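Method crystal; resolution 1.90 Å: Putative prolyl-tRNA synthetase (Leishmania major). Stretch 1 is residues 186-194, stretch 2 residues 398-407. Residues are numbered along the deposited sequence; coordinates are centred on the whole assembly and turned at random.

Stretch 1, residues 186-194: YEQLLAVPV
Stretch 2 398-407: VHAQMYARAK

A helix end and the loop that follows it pack against one side of a continuous helix, joined by small apolar contacts, one weak hydrogen bond and two bridging waters, with 420 Å² buried in all. The contact centres on Ala 191, Pro 193, His 399 and Tyr 403, the first three buried in the structure. Stretch 2 is helical throughout, its i-to-i+4 backbone bonds running from Met 402 N to Val 398 O through Lys 407 N to Tyr 403 O. Stretch 1 is helical at 186-189, with a pi-type turn, and then unwinds: Ala 191 takes positive phi (60/32), Val 192 N bonds Tyr 186 O at 2.8 Å, and Val 192 to Val 194 are extended.

The register is set by Ala 191, whose CA lies 4.4 Å from Tyr 403 CA; Pro 193 CA follows at 5.5 Å from Lys 407 CA, so the loop advances along the helix in the same sense. So close an approach suits a methyl side chain: Ala 191 CB sits 4.0 Å from Tyr 403 CB and 4.1 Å from Met 402 CB, while Ala 191 O receives a CA-H...O contact from Tyr 403 CA at 3.6 Å. Pro 193, its CB toward the helix, sets CD 3.6 Å from Ala 406 CB and CB 3.9 Å from Tyr 403 CE1.

Two aromatic side chains, both t at chi1, carry the polar links. His 399 (chi2 83°) donates a weak bond from NE2 to Glu 187 O at 3.1 Å; its ND1 lies 2.8 Å from water 2, which donates to Leu 189 O at 3.0 Å. Tyr 403 (chi2 75°) brings OH to 2.7 Å from water 1. That water donates to OE2 of Glu 187 (chi1 m, chi2 t) at 2.7 Å and accepts from Val 194 N at 3.0 Å, tying carboxylate and amide to the tyrosine.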

# COMPACT_ATOMS: atom_id res chain seq x y z
N TYR A 186 -6.13 -6.14 15.30
CA TYR A 186 -7.32 -6.87 15.63
C TYR A 186 -8.27 -6.03 16.49
O TYR A 186 -9.44 -5.90 16.15
CB TYR A 186 -6.96 -8.14 16.42
CG TYR A 186 -6.57 -9.26 15.48
CD1 TYR A 186 -7.55 -9.93 14.76
CD2 TYR A 186 -5.26 -9.64 15.28
CE1 TYR A 186 -7.26 -10.94 13.89
CE2 TYR A 186 -4.92 -10.67 14.39
CZ TYR A 186 -5.94 -11.38 13.75
OH TYR A 186 -5.74 -12.37 12.80
N GLU A 187 -7.73 -5.41 17.51
CA GLU A 187 -8.57 -4.69 18.48
C GLU A 187 -9.15 -3.35 17.94
O GLU A 187 -10.39 -3.10 18.05
CB GLU A 187 -7.82 -4.46 19.79
CG GLU A 187 -7.51 -5.69 20.61
CD GLU A 187 -6.52 -5.45 21.75
OE1 GLU A 187 -5.78 -4.50 21.71
OE2 GLU A 187 -6.40 -6.29 22.67
N GLN A 188 -8.26 -2.54 17.39
CA GLN A 188 -8.58 -1.16 17.04
C GLN A 188 -9.17 -1.08 15.67
O GLN A 188 -10.07 -0.26 15.46
CB GLN A 188 -7.36 -0.27 17.14
CG GLN A 188 -6.88 -0.23 18.55
CD GLN A 188 -5.67 0.62 18.70
OE1 GLN A 188 -5.39 1.54 17.89
NE2 GLN A 188 -4.91 0.33 19.72
N LEU A 189 -8.75 -1.93 14.72
CA LEU A 189 -9.39 -1.92 13.40
C LEU A 189 -10.52 -2.87 13.30
O LEU A 189 -11.56 -2.54 12.73
CB LEU A 189 -8.43 -2.18 12.25
CG LEU A 189 -7.57 -1.07 11.75
CD1 LEU A 189 -6.87 -1.68 10.51
CD2 LEU A 189 -8.37 0.11 11.27
N LEU A 190 -10.36 -4.11 13.80
CA LEU A 190 -11.31 -5.12 13.46
C LEU A 190 -12.30 -5.47 14.59
O LEU A 190 -13.11 -6.34 14.41
CB LEU A 190 -10.53 -6.39 13.03
CG LEU A 190 -9.48 -6.22 11.95
CD1 LEU A 190 -8.83 -7.58 11.64
CD2 LEU A 190 -10.00 -5.53 10.72
N ALA A 191 -12.12 -4.83 15.74
CA ALA A 191 -12.94 -4.99 16.94
C ALA A 191 -12.93 -6.46 17.44
O ALA A 191 -13.92 -6.99 17.96
CB ALA A 191 -14.37 -4.46 16.72
N VAL A 192 -11.78 -7.12 17.19
CA VAL A 192 -11.61 -8.53 17.58
C VAL A 192 -10.70 -8.58 18.80
O VAL A 192 -9.62 -8.07 18.74
CB VAL A 192 -10.93 -9.32 16.41
CG1 VAL A 192 -10.52 -10.72 16.90
CG2 VAL A 192 -11.86 -9.40 15.20
N PRO A 193 -11.10 -9.30 19.86
CA PRO A 193 -10.24 -9.39 20.99
C PRO A 193 -9.20 -10.51 20.79
O PRO A 193 -9.47 -11.47 20.09
CB PRO A 193 -11.18 -9.75 22.12
CG PRO A 193 -12.24 -10.59 21.47
CD PRO A 193 -12.41 -9.91 20.10
N VAL A 194 -8.10 -10.37 21.49
CA VAL A 194 -7.01 -11.30 21.33
C VAL A 194 -6.46 -11.68 22.69
O VAL A 194 -6.60 -10.88 23.67
CB VAL A 194 -5.87 -10.74 20.44
CG1 VAL A 194 -6.38 -10.37 19.10
CG2 VAL A 194 -5.15 -9.57 21.09
N VAL A 398 -20.56 2.05 17.72
CA VAL A 398 -20.67 0.76 17.09
C VAL A 398 -19.35 -0.06 17.24
O VAL A 398 -19.43 -1.24 17.66
CB VAL A 398 -21.05 0.86 15.63
CG1 VAL A 398 -20.83 -0.51 14.92
CG2 VAL A 398 -22.50 1.33 15.48
N HIS A 399 -18.22 0.54 16.91
CA HIS A 399 -16.93 -0.14 17.15
C HIS A 399 -16.81 -0.64 18.60
O HIS A 399 -16.51 -1.84 18.86
CB HIS A 399 -15.73 0.75 16.88
CG HIS A 399 -14.42 0.08 17.12
ND1 HIS A 399 -13.82 -0.73 16.15
CD2 HIS A 399 -13.65 -0.03 18.23
CE1 HIS A 399 -12.71 -1.25 16.65
NE2 HIS A 399 -12.61 -0.88 17.92
N ALA A 400 -17.05 0.27 19.53
CA ALA A 400 -16.93 -0.04 20.93
C ALA A 400 -17.83 -1.20 21.35
O ALA A 400 -17.40 -2.07 22.12
CB ALA A 400 -17.17 1.19 21.83
N GLN A 401 -19.05 -1.19 20.90
CA GLN A 401 -19.99 -2.20 21.26
C GLN A 401 -19.64 -3.57 20.67
O GLN A 401 -19.79 -4.59 21.31
CB GLN A 401 -21.39 -1.73 20.90
CG GLN A 401 -21.82 -0.52 21.72
CD GLN A 401 -23.25 -0.09 21.50
OE1 GLN A 401 -24.13 -0.88 21.50
NE2 GLN A 401 -23.47 1.19 21.37
N MET A 402 -19.20 -3.57 19.43
CA MET A 402 -18.86 -4.83 18.78
C MET A 402 -17.69 -5.47 19.50
O MET A 402 -17.65 -6.72 19.64
CB MET A 402 -18.47 -4.58 17.30
CG MET A 402 -19.65 -4.29 16.41
SD MET A 402 -19.19 -3.98 14.70
CE MET A 402 -18.59 -5.64 14.24
N TYR A 403 -16.71 -4.65 19.85
CA TYR A 403 -15.50 -5.11 20.55
C TYR A 403 -15.93 -5.68 21.89
O TYR A 403 -15.52 -6.79 22.27
CB TYR A 403 -14.47 -4.04 20.67
CG TYR A 403 -13.29 -4.49 21.46
CD1 TYR A 403 -12.35 -5.36 20.90
CD2 TYR A 403 -13.16 -4.16 22.80
CE1 TYR A 403 -11.29 -5.85 21.67
CE2 TYR A 403 -12.16 -4.71 23.59
CZ TYR A 403 -11.20 -5.52 22.99
OH TYR A 403 -10.17 -6.03 23.73
N ALA A 404 -16.77 -4.93 22.61
CA ALA A 404 -17.21 -5.36 23.94
C ALA A 404 -17.96 -6.66 23.93
O ALA A 404 -17.69 -7.53 24.79
CB ALA A 404 -18.03 -4.20 24.65
N ARG A 405 -18.85 -6.86 22.97
CA ARG A 405 -19.64 -8.03 22.87
C ARG A 405 -18.69 -9.25 22.55
O ARG A 405 -18.83 -10.32 23.14
CB ARG A 405 -20.67 -7.90 21.77
CG ARG A 405 -21.42 -9.16 21.35
CD ARG A 405 -22.55 -9.50 22.32
NE ARG A 405 -23.20 -10.79 22.01
CZ ARG A 405 -23.86 -11.54 22.90
NH1 ARG A 405 -23.96 -11.15 24.16
NH2 ARG A 405 -24.40 -12.70 22.53
N ALA A 406 -17.79 -9.06 21.62
CA ALA A 406 -16.81 -10.12 21.27
C ALA A 406 -15.91 -10.43 22.44
O ALA A 406 -15.70 -11.62 22.70
CB ALA A 406 -16.01 -9.71 20.05
N LYS A 407 -15.42 -9.44 23.16
CA LYS A 407 -14.55 -9.66 24.32
C LYS A 407 -15.26 -10.51 25.42
O LYS A 407 -14.65 -11.44 26.03
CB LYS A 407 -14.05 -8.35 24.86
CG LYS A 407 -12.96 -8.45 25.89
CD LYS A 407 -12.62 -7.10 26.50
CE LYS A 407 -11.76 -7.22 27.76
NZ LYS A 407 -10.40 -7.68 27.34
O HOH W 1 -8.36 -7.99 23.32
O HOH W 2 -14.06 -1.06 13.34